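Long-range contacts in putative nitrite reductase NADPH (Small subunit) oxidoreductase protein (Vibrio parahaemolyticus RIMD 2210633, PDB 3C0D), which is probably the small subunit of an NAD(P)H-dependent nitrite reductase, built on a Rieske-like [2Fe-2S] domain and likely to act in nitrate assimilation: residues V7-L12 and V105-K110; S38-V43 and W96-D101; D45-G50 and Q76-K81. One frame throughout, in Å; residues are numbered along the deposited sequence.

Contact 1: residues V7-L12 and V105-K110; sequences VKLCQL and VCYLAK
Tyr107 and Val7 face each other as an antiparallel hydrogen-bonded pair, their side chains lying side by side on the sheet face they share with Cys10 and Val105. At its root, Tyr107 CB meets Leu9 CD2 at 4.1 Å. CG sits between the backbone N and the carbonyl carbon (chi1 71°). Further out, Tyr107 CD2 touches Leu9 CD1 at 3.5 Å, the leucine crossing the tyrosine at about a right angle. The next ring carbon, Tyr107 CE2, lies under Val7 CB at 3.4 Å, a CH-pi contact over one ring face but offset toward the rim. Val7 CG2 covers CZ and, at the tip, approaches Tyr107 OH to 3.7 Å.

Two backbone bonds close this pair. Val7 N gives a bond to Tyr107 O of 3.0 Å, and Tyr107 N returns one to Val7 O. Beyond the non-hydrogen-bonded pair Lys8 and Cys106 the register slips by one, and Leu9 and Cys10 together face Val105: a classic beta bulge. Val105 O accepts from Leu9 N at 2.8 Å, with the donor in the carbonyl plane, and takes a longer bond from Cys10 N at 3.3 Å, whose donor is tilted 26° from that plane. Val105 N donates to Cys10 O at 2.8 Å, nearly along the C=O axis (177°).

Strand 104-108 continues the sheet on its other side, through Thr99 and Arg97 of strand 95-100, while Leu9 and Cys10 also rest on Leu32. With one carbonyl serving two N-H groups, the bulge keeps the backbone donors of both Leu9 and Cys10 paired despite the extra residue, and apolar contact with the tyrosine ring supplements the ladder at the Val7 end.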
loop_
_atom_site.group_PDB
_atom_site.type_symbol
_atom_site.label_atom_id
_atom_site.label_comp_id
_atom_site.label_asym_id
_atom_site.label_seq_id
_atom_site.Cartn_x
_atom_site.Cartn_y
_atom_site.Cartn_z
ATOM N N VAL A 7 8.334 12.258 6.562
ATOM C CA VAL A 7 9.421 12.328 5.587
ATOM C C VAL A 7 8.877 12.369 4.158
ATOM O O VAL A 7 8.132 11.474 3.753
ATOM C CB VAL A 7 10.347 11.084 5.707
ATOM C CG1 VAL A 7 11.662 11.324 4.960
ATOM C CG2 VAL A 7 10.597 10.761 7.168
ATOM N N LYS A 8 9.251 13.393 3.398
ATOM C CA LYS A 8 8.801 13.502 2.015
ATOM C C LYS A 8 9.046 12.177 1.307
ATOM O O LYS A 8 10.153 11.640 1.353
ATOM C CB LYS A 8 9.551 14.627 1.289
ATOM C CG LYS A 8 9.211 16.036 1.792
ATOM C CD LYS A 8 9.981 17.114 1.044
ATOM C CE LYS A 8 9.593 18.497 1.548
ATOM N NZ LYS A 8 10.413 19.591 0.959
ATOM N N LEU A 9 8.007 11.653 0.661
ATOM C CA LEU A 9 8.065 10.374 -0.055
ATOM C C LEU A 9 7.966 10.593 -1.574
ATOM O O LEU A 9 8.857 10.208 -2.339
ATOM C CB LEU A 9 6.915 9.498 0.429
ATOM C CG LEU A 9 7.045 7.991 0.286
ATOM C CD1 LEU A 9 8.362 7.529 0.872
ATOM C CD2 LEU A 9 5.886 7.333 1.010
ATOM N N CYS A 10 6.860 11.200 -2.003
ATOM C CA CYS A 10 6.638 11.523 -3.415
ATOM C C CYS A 10 5.518 12.544 -3.580
ATOM O O CYS A 10 4.857 12.921 -2.616
ATOM C CB CYS A 10 6.295 10.271 -4.220
ATOM S SG CYS A 10 4.606 9.656 -4.033
ATOM N N GLN A 11 5.327 12.994 -4.817
ATOM C CA GLN A 11 4.291 13.968 -5.169
ATOM C C GLN A 11 3.019 13.197 -5.489
ATOM O O GLN A 11 3.084 12.164 -6.148
ATOM C CB GLN A 11 4.698 14.747 -6.414
ATOM C CG GLN A 11 5.778 15.768 -6.194
ATOM C CD GLN A 11 5.351 16.831 -5.217
ATOM O OE1 GLN A 11 5.598 16.723 -4.011
ATOM N NE2 GLN A 11 4.690 17.865 -5.730
ATOM N N LEU A 12 1.869 13.691 -5.046
ATOM C CA LEU A 12 0.625 12.994 -5.328
ATOM C C LEU A 12 0.428 12.681 -6.820
ATOM O O LEU A 12 -0.056 11.603 -7.161
ATOM C CB LEU A 12 -0.584 13.782 -4.829
ATOM C CG LEU A 12 -1.863 12.968 -5.052
ATOM C CD1 LEU A 12 -2.219 12.197 -3.773
ATOM C CD2 LEU A 12 -2.995 13.880 -5.475
ATOM N N VAL A 105 3.250 13.720 -0.500
ATOM C CA VAL A 105 2.926 12.481 0.170
ATOM C C VAL A 105 4.097 12.166 1.087
ATOM O O VAL A 105 5.248 12.168 0.660
ATOM C CB VAL A 105 2.724 11.345 -0.830
ATOM C CG1 VAL A 105 2.423 10.068 -0.098
ATOM C CG2 VAL A 105 1.597 11.706 -1.771
ATOM N N CYS A 106 3.805 11.933 2.357
ATOM C CA CYS A 106 4.847 11.632 3.320
ATOM C C CYS A 106 4.528 10.352 4.070
ATOM O O CYS A 106 3.399 9.861 4.041
ATOM C CB CYS A 106 4.967 12.766 4.348
ATOM S SG CYS A 106 5.527 14.360 3.739
ATOM N N TYR A 107 5.529 9.809 4.744
ATOM C CA TYR A 107 5.306 8.636 5.563
ATOM C C TYR A 107 5.670 9.098 6.972
ATOM O O TYR A 107 6.543 9.946 7.147
ATOM C CB TYR A 107 6.165 7.466 5.086
ATOM C CG TYR A 107 7.642 7.564 5.333
ATOM C CD1 TYR A 107 8.195 7.164 6.550
ATOM C CD2 TYR A 107 8.505 7.959 4.322
ATOM C CE1 TYR A 107 9.590 7.143 6.744
ATOM C CE2 TYR A 107 9.901 7.946 4.503
ATOM C CZ TYR A 107 10.436 7.532 5.713
ATOM O OH TYR A 107 11.808 7.479 5.862
ATOM N N LEU A 108 4.985 8.571 7.975
ATOM C CA LEU A 108 5.247 8.983 9.347
ATOM C C LEU A 108 6.267 8.066 10.019
ATOM O O LEU A 108 6.081 6.848 10.063
ATOM C CB LEU A 108 3.924 8.998 10.126
ATOM C CG LEU A 108 2.820 9.819 9.437
ATOM C CD1 LEU A 108 1.490 9.637 10.148
ATOM C CD2 LEU A 108 3.222 11.284 9.407
ATOM N N ALA A 109 7.346 8.659 10.531
ATOM C CA ALA A 109 8.406 7.903 11.204
ATOM C C ALA A 109 8.392 8.098 12.724
ATOM O O ALA A 109 7.376 8.490 13.301
ATOM C CB ALA A 109 9.773 8.300 10.639
ATOM N N LYS A 110 9.527 7.820 13.363
ATOM C CA LYS A 110 9.671 7.967 14.814
ATOM C C LYS A 110 10.896 8.845 15.098
ATOM O O LYS A 110 11.147 9.793 14.354
ATOM C CB LYS A 110 9.834 6.587 15.458
ATOM C CG LYS A 110 8.829 5.557 14.944
ATOM C CD LYS A 110 8.854 4.256 15.747
ATOM C CE LYS A 110 8.211 4.419 17.122
ATOM N NZ LYS A 110 8.221 3.144 17.897
#

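Contact 2: residues S38-V43 and W96-D101; sequences SGVYAV and WRVTVD
Val40 and Val100 meet methyl to methyl where two antiparallel strands of the curled Rieske-like sheet, 39-43 and 98-100, stand 6.6 Å apart at their axes. Val40 CG2 touches Val100 CG2 at 3.5 Å, the two side chains crossing at about a right angle. In both residues this branch is anti to the carbonyl carbon, beside the backbone N.

One step along, Val98 rests its CB against the carbonyl of Val40, 3.8 Å from Val40 O. Its CG2 branch reaches the other way, to Ala42 CB at 3.7 Å. That small methyl is shared, because Trp96 CB also lies 3.9 Å from Ala42 CB. Between these segments the contact is made by aliphatic groups touching across the gap.

Each strand is also bonded to its neighbour on the other side. Strand 39-43 is bonded through Tyr41 and Val43 to Phe33 and Ala31, and 96-101 through Arg97 and Thr99 to Leu108 and Cys106. The interior side chains continue inward: Val40 packs on Leu15 and Tyr34, Ala42 on Val30 and Leu32, and both Val98 and Val100 on Val105. Val40 and Ala42 are buried here, and Val98 and Val100 line the same apolar side, which joins a strand from the middle of the chain to one near its C-terminal end.

At the far end the indole turns its rim to the backbone of 38-43. Trp96 CG is anti to its carbonyl carbon (chi1 -79°), and Val43 C lies at the edge of the six-membered ring, near its plane, 3.9 Å from Trp96 CZ3.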
loop_
_atom_site.group_PDB
_atom_site.type_symbol
_atom_site.label_atom_id
_atom_site.label_comp_id
_atom_site.label_asym_id
_atom_site.label_seq_id
_atom_site.Cartn_x
_atom_site.Cartn_y
_atom_site.Cartn_z
ATOM N N SER A 38 -10.355 8.179 -0.298
ATOM C CA SER A 38 -9.660 7.840 0.948
ATOM C C SER A 38 -8.297 8.457 1.261
ATOM O O SER A 38 -7.971 8.679 2.419
ATOM C CB SER A 38 -9.500 6.321 1.038
ATOM O OG SER A 38 -10.746 5.661 1.052
ATOM N N GLY A 39 -7.485 8.702 0.246
ATOM C CA GLY A 39 -6.165 9.253 0.496
ATOM C C GLY A 39 -5.135 8.284 -0.070
ATOM O O GLY A 39 -5.348 7.723 -1.152
ATOM N N VAL A 40 -4.031 8.066 0.643
ATOM C CA VAL A 40 -3.004 7.155 0.146
ATOM C C VAL A 40 -2.646 6.034 1.132
ATOM O O VAL A 40 -2.366 6.286 2.310
ATOM C CB VAL A 40 -1.730 7.941 -0.234
ATOM C CG1 VAL A 40 -0.743 7.047 -0.928
ATOM C CG2 VAL A 40 -2.088 9.099 -1.143
ATOM N N TYR A 41 -2.675 4.792 0.650
ATOM C CA TYR A 41 -2.332 3.632 1.482
ATOM C C TYR A 41 -1.027 2.955 1.028
ATOM O O TYR A 41 -0.771 2.805 -0.166
ATOM C CB TYR A 41 -3.473 2.618 1.470
ATOM C CG TYR A 41 -4.736 3.153 2.083
ATOM C CD1 TYR A 41 -5.566 4.004 1.372
ATOM C CD2 TYR A 41 -5.081 2.841 3.399
ATOM C CE1 TYR A 41 -6.724 4.545 1.955
ATOM C CE2 TYR A 41 -6.230 3.370 4.000
ATOM C CZ TYR A 41 -7.051 4.226 3.272
ATOM O OH TYR A 41 -8.188 4.774 3.866
ATOM N N ALA A 42 -0.206 2.547 1.990
ATOM C CA ALA A 42 1.070 1.904 1.708
ATOM C C ALA A 42 1.067 0.498 2.265
ATOM O O ALA A 42 0.637 0.294 3.395
ATOM C CB ALA A 42 2.187 2.691 2.350
ATOM N N VAL A 43 1.548 -0.471 1.491
ATOM C CA VAL A 43 1.617 -1.860 1.954
ATOM C C VAL A 43 2.911 -2.461 1.405
ATOM O O VAL A 43 3.448 -1.948 0.426
ATOM C CB VAL A 43 0.433 -2.703 1.435
ATOM C CG1 VAL A 43 -0.870 -2.228 2.056
ATOM C CG2 VAL A 43 0.357 -2.609 -0.089
ATOM N N TRP A 96 2.390 1.112 6.367
ATOM C CA TRP A 96 3.103 2.326 6.748
ATOM C C TRP A 96 2.114 3.487 6.805
ATOM O O TRP A 96 1.330 3.679 5.878
ATOM C CB TRP A 96 4.198 2.646 5.731
ATOM C CG TRP A 96 5.445 1.824 5.880
ATOM C CD1 TRP A 96 6.597 2.188 6.520
ATOM C CD2 TRP A 96 5.674 0.513 5.355
ATOM N NE1 TRP A 96 7.530 1.187 6.419
ATOM C CE2 TRP A 96 6.990 0.146 5.709
ATOM C CE3 TRP A 96 4.897 -0.386 4.616
ATOM C CZ2 TRP A 96 7.549 -1.086 5.349
ATOM C CZ3 TRP A 96 5.453 -1.617 4.255
ATOM C CH2 TRP A 96 6.769 -1.952 4.626
ATOM N N ARG A 97 2.155 4.251 7.893
ATOM C CA ARG A 97 1.259 5.382 8.056
ATOM C C ARG A 97 1.618 6.456 7.024
ATOM O O ARG A 97 2.769 6.879 6.942
ATOM C CB ARG A 97 1.386 5.954 9.474
ATOM C CG ARG A 97 1.173 4.949 10.616
ATOM C CD ARG A 97 0.709 5.681 11.871
ATOM N NE ARG A 97 -0.523 6.415 11.582
ATOM C CZ ARG A 97 -0.985 7.443 12.291
ATOM N NH1 ARG A 97 -0.319 7.876 13.356
ATOM N NH2 ARG A 97 -2.106 8.054 11.916
ATOM N N VAL A 98 0.643 6.909 6.243
ATOM C CA VAL A 98 0.923 7.910 5.217
ATOM C C VAL A 98 -0.058 9.088 5.182
ATOM O O VAL A 98 -1.260 8.920 5.394
ATOM C CB VAL A 98 0.948 7.239 3.822
ATOM C CG1 VAL A 98 1.270 8.258 2.747
ATOM C CG2 VAL A 98 1.972 6.136 3.801
ATOM N N THR A 99 0.466 10.279 4.905
ATOM C CA THR A 99 -0.360 11.483 4.819
ATOM C C THR A 99 0.008 12.310 3.592
ATOM O O THR A 99 1.110 12.185 3.049
ATOM C CB THR A 99 -0.208 12.380 6.061
ATOM O OG1 THR A 99 1.176 12.708 6.257
ATOM C CG2 THR A 99 -0.753 11.671 7.283
ATOM N N VAL A 100 -0.926 13.160 3.168
ATOM C CA VAL A 100 -0.730 14.025 2.006
ATOM C C VAL A 100 -1.135 15.450 2.368
ATOM O O VAL A 100 -2.320 15.752 2.496
ATOM C CB VAL A 100 -1.592 13.553 0.820
ATOM C CG1 VAL A 100 -1.211 14.309 -0.434
ATOM C CG2 VAL A 100 -1.438 12.049 0.644
ATOM N N ASP A 101 -0.151 16.324 2.537
ATOM C CA ASP A 101 -0.433 17.704 2.883
ATOM C C ASP A 101 -0.890 18.511 1.675
ATOM O O ASP A 101 -2.084 18.548 1.394
ATOM C CB ASP A 101 0.783 18.320 3.551
ATOM C CG ASP A 101 1.142 17.600 4.842
ATOM O OD1 ASP A 101 0.238 17.463 5.706
ATOM O OD2 ASP A 101 2.312 17.160 4.986
#

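Contact 3: residues D45-G50 and Q76-K81; sequences DWDPIG and QHFSLK
The Phe78 ring meets Pro48 tip to tip: its CZ corner approaches Pro48 CG at 3.9 Å, while CE1 and Pro48 CD take lesser parts. The same CZ corner is reached obliquely by Ile49 CD1, 4.3 Å away, and Asp47 OD1 lies at 4.3 Å from Phe78 CZ. All three neighbours thus gather at the outer end of the ring. The second flat group, the amide of Gln76, sets its oxygen against aliphatic surface. Gln76 OE1 lies 3.1 Å from Ile49 CB, and Ile49 CG2 and CD1 pack close by around the same oxygen. The glutamine chain is bent at chi2 (95°), which carries CD aside from an extended course, and the two side chains cross obliquely.

In the Rieske-like fold this contact joins the end of the long strand 39-47, from the large sheet, to strand 77-79 at the edge of the small three-stranded sheet. In Rieske proteins loops of the smaller subdomain hold the cluster; neither segment here contains a cysteine, so cluster binding by this chain is doubtful. Phe78 is fixed in the small sheet by backbone bonding to Val69, and its side chain also packs on Met55. Pro48 leans on Leu93, and Ile49 on His91.

Asp47 OD1 accepts from Ile49 N at 2.6 Å, from above the carboxylate plane, 38° out of it; this fits an Asx turn, though the carboxylate is modelled tightly against the loop and the detail is doubtful. The other oxygen, Asp47 OD2, is hydrogen-bonded to Ser71 OG, just beyond strand 67-70.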
loop_
_atom_site.group_PDB
_atom_site.type_symbol
_atom_site.label_atom_id
_atom_site.label_comp_id
_atom_site.label_asym_id
_atom_site.label_seq_id
_atom_site.Cartn_x
_atom_site.Cartn_y
_atom_site.Cartn_z
ATOM N N ASP A 45 5.353 -4.390 -0.800
ATOM C CA ASP A 45 5.219 -4.763 -2.190
ATOM C C ASP A 45 5.456 -6.228 -2.379
ATOM O O ASP A 45 4.928 -6.816 -3.313
ATOM C CB ASP A 45 6.185 -3.973 -3.064
ATOM C CG ASP A 45 5.907 -4.160 -4.548
ATOM O OD1 ASP A 45 4.728 -4.053 -4.955
ATOM O OD2 ASP A 45 6.861 -4.403 -5.313
ATOM N N TRP A 46 6.242 -6.824 -1.496
ATOM C CA TRP A 46 6.510 -8.257 -1.585
ATOM C C TRP A 46 5.263 -9.081 -1.188
ATOM O O TRP A 46 4.691 -8.881 -0.117
ATOM C CB TRP A 46 7.712 -8.593 -0.692
ATOM C CG TRP A 46 8.075 -10.050 -0.581
ATOM C CD1 TRP A 46 7.661 -10.922 0.376
ATOM C CD2 TRP A 46 8.961 -10.785 -1.436
ATOM N NE1 TRP A 46 8.235 -12.152 0.181
ATOM C CE2 TRP A 46 9.039 -12.098 -0.923
ATOM C CE3 TRP A 46 9.703 -10.458 -2.584
ATOM C CZ2 TRP A 46 9.827 -13.094 -1.521
ATOM C CZ3 TRP A 46 10.488 -11.446 -3.178
ATOM C CH2 TRP A 46 10.546 -12.747 -2.641
ATOM N N ASP A 47 4.841 -9.976 -2.080
ATOM C CA ASP A 47 3.695 -10.858 -1.870
ATOM C C ASP A 47 4.141 -12.062 -1.041
ATOM O O ASP A 47 4.877 -12.923 -1.524
ATOM C CB ASP A 47 3.174 -11.351 -3.218
ATOM C CG ASP A 47 2.063 -12.372 -3.078
ATOM O OD1 ASP A 47 1.824 -12.848 -1.947
ATOM O OD2 ASP A 47 1.433 -12.707 -4.100
ATOM N N PRO A 48 3.683 -12.156 0.211
ATOM C CA PRO A 48 4.046 -13.264 1.111
ATOM C C PRO A 48 3.636 -14.641 0.609
ATOM O O PRO A 48 4.174 -15.651 1.032
ATOM C CB PRO A 48 3.337 -12.899 2.404
ATOM C CG PRO A 48 2.083 -12.225 1.895
ATOM C CD PRO A 48 2.599 -11.339 0.780
ATOM N N ILE A 49 2.661 -14.668 -0.285
ATOM C CA ILE A 49 2.171 -15.910 -0.861
ATOM C C ILE A 49 2.354 -15.695 -2.354
ATOM O O ILE A 49 1.477 -15.121 -3.019
ATOM C CB ILE A 49 0.652 -16.104 -0.622
ATOM C CG1 ILE A 49 0.284 -15.774 0.823
ATOM C CG2 ILE A 49 0.264 -17.536 -0.937
ATOM C CD1 ILE A 49 -1.202 -15.767 1.051
ATOM N N GLY A 50 3.471 -16.147 -2.902
ATOM C CA GLY A 50 3.688 -15.942 -4.326
ATOM C C GLY A 50 5.157 -15.650 -4.463
ATOM O O GLY A 50 5.778 -15.934 -5.488
ATOM N N GLN A 76 -4.826 -13.812 -4.133
ATOM C CA GLN A 76 -5.360 -13.518 -2.803
ATOM C C GLN A 76 -5.639 -12.017 -2.624
ATOM O O GLN A 76 -4.972 -11.169 -3.222
ATOM C CB GLN A 76 -4.407 -13.996 -1.707
ATOM C CG GLN A 76 -4.351 -15.502 -1.527
ATOM C CD GLN A 76 -3.221 -16.148 -2.304
ATOM O OE1 GLN A 76 -2.058 -15.795 -2.129
ATOM N NE2 GLN A 76 -3.556 -17.107 -3.160
ATOM N N HIS A 77 -6.633 -11.693 -1.801
ATOM C CA HIS A 77 -7.009 -10.301 -1.562
ATOM C C HIS A 77 -6.429 -9.769 -0.264
ATOM O O HIS A 77 -6.557 -10.386 0.791
ATOM C CB HIS A 77 -8.529 -10.169 -1.530
ATOM C CG HIS A 77 -9.174 -10.374 -2.863
ATOM N ND1 HIS A 77 -9.197 -9.399 -3.836
ATOM C CD2 HIS A 77 -9.779 -11.456 -3.407
ATOM C CE1 HIS A 77 -9.785 -9.872 -4.922
ATOM N NE2 HIS A 77 -10.146 -11.118 -4.687
ATOM N N PHE A 78 -5.799 -8.606 -0.342
ATOM C CA PHE A 78 -5.206 -7.992 0.839
ATOM C C PHE A 78 -5.775 -6.604 1.115
ATOM O O PHE A 78 -5.685 -5.729 0.260
ATOM C CB PHE A 78 -3.703 -7.857 0.646
ATOM C CG PHE A 78 -2.971 -9.163 0.597
ATOM C CD1 PHE A 78 -2.497 -9.750 1.765
ATOM C CD2 PHE A 78 -2.691 -9.773 -0.625
ATOM C CE1 PHE A 78 -1.738 -10.928 1.720
ATOM C CE2 PHE A 78 -1.936 -10.946 -0.680
ATOM C CZ PHE A 78 -1.458 -11.522 0.496
ATOM N N SER A 79 -6.340 -6.403 2.305
ATOM C CA SER A 79 -6.894 -5.106 2.700
ATOM C C SER A 79 -5.868 -3.971 2.709
ATOM O O SER A 79 -4.880 -4.053 3.435
ATOM C CB SER A 79 -7.468 -5.186 4.102
ATOM O OG SER A 79 -7.492 -3.885 4.669
ATOM N N LEU A 80 -6.117 -2.902 1.954
ATOM C CA LEU A 80 -5.190 -1.762 1.914
ATOM C C LEU A 80 -5.048 -1.036 3.253
ATOM O O LEU A 80 -4.020 -0.395 3.517
ATOM C CB LEU A 80 -5.615 -0.741 0.845
ATOM C CG LEU A 80 -5.566 -1.176 -0.624
ATOM C CD1 LEU A 80 -5.920 0.005 -1.508
ATOM C CD2 LEU A 80 -4.180 -1.705 -0.976
ATOM N N LYS A 81 -6.069 -1.125 4.097
ATOM C CA LYS A 81 -6.004 -0.451 5.384
ATOM C C LYS A 81 -5.221 -1.220 6.441
ATOM O O LYS A 81 -4.257 -0.702 7.011
ATOM C CB LYS A 81 -7.406 -0.156 5.918
ATOM C CG LYS A 81 -7.359 0.552 7.265
ATOM C CD LYS A 81 -6.451 1.790 7.180
ATOM C CE LYS A 81 -5.984 2.275 8.555
ATOM N NZ LYS A 81 -4.968 3.371 8.449
#

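Overall arrangement
Contacts 1 and 2 lie on the same side of the chain's centre, about 8 Å apart between centres, and join directly because strands 95-100 and 104-108 are neighbours in one sheet. Contact 1 lies at the surface and depends mainly on backbone hydrogen bonds; contact 2, more buried, depends on aliphatic packing across strands set wider apart. Contact 3, partly buried on the opposite side of the centre, shares strand 39-47 with contact 2, about 17 Å away between centres; the two also touch where Tyr41 packs on Leu80 and Lys81. It links the large sheet to the small one, Pro48 and Ile49 meeting Phe78 and Gln76. Along the chain the three are nested, 3 within 2 within 1.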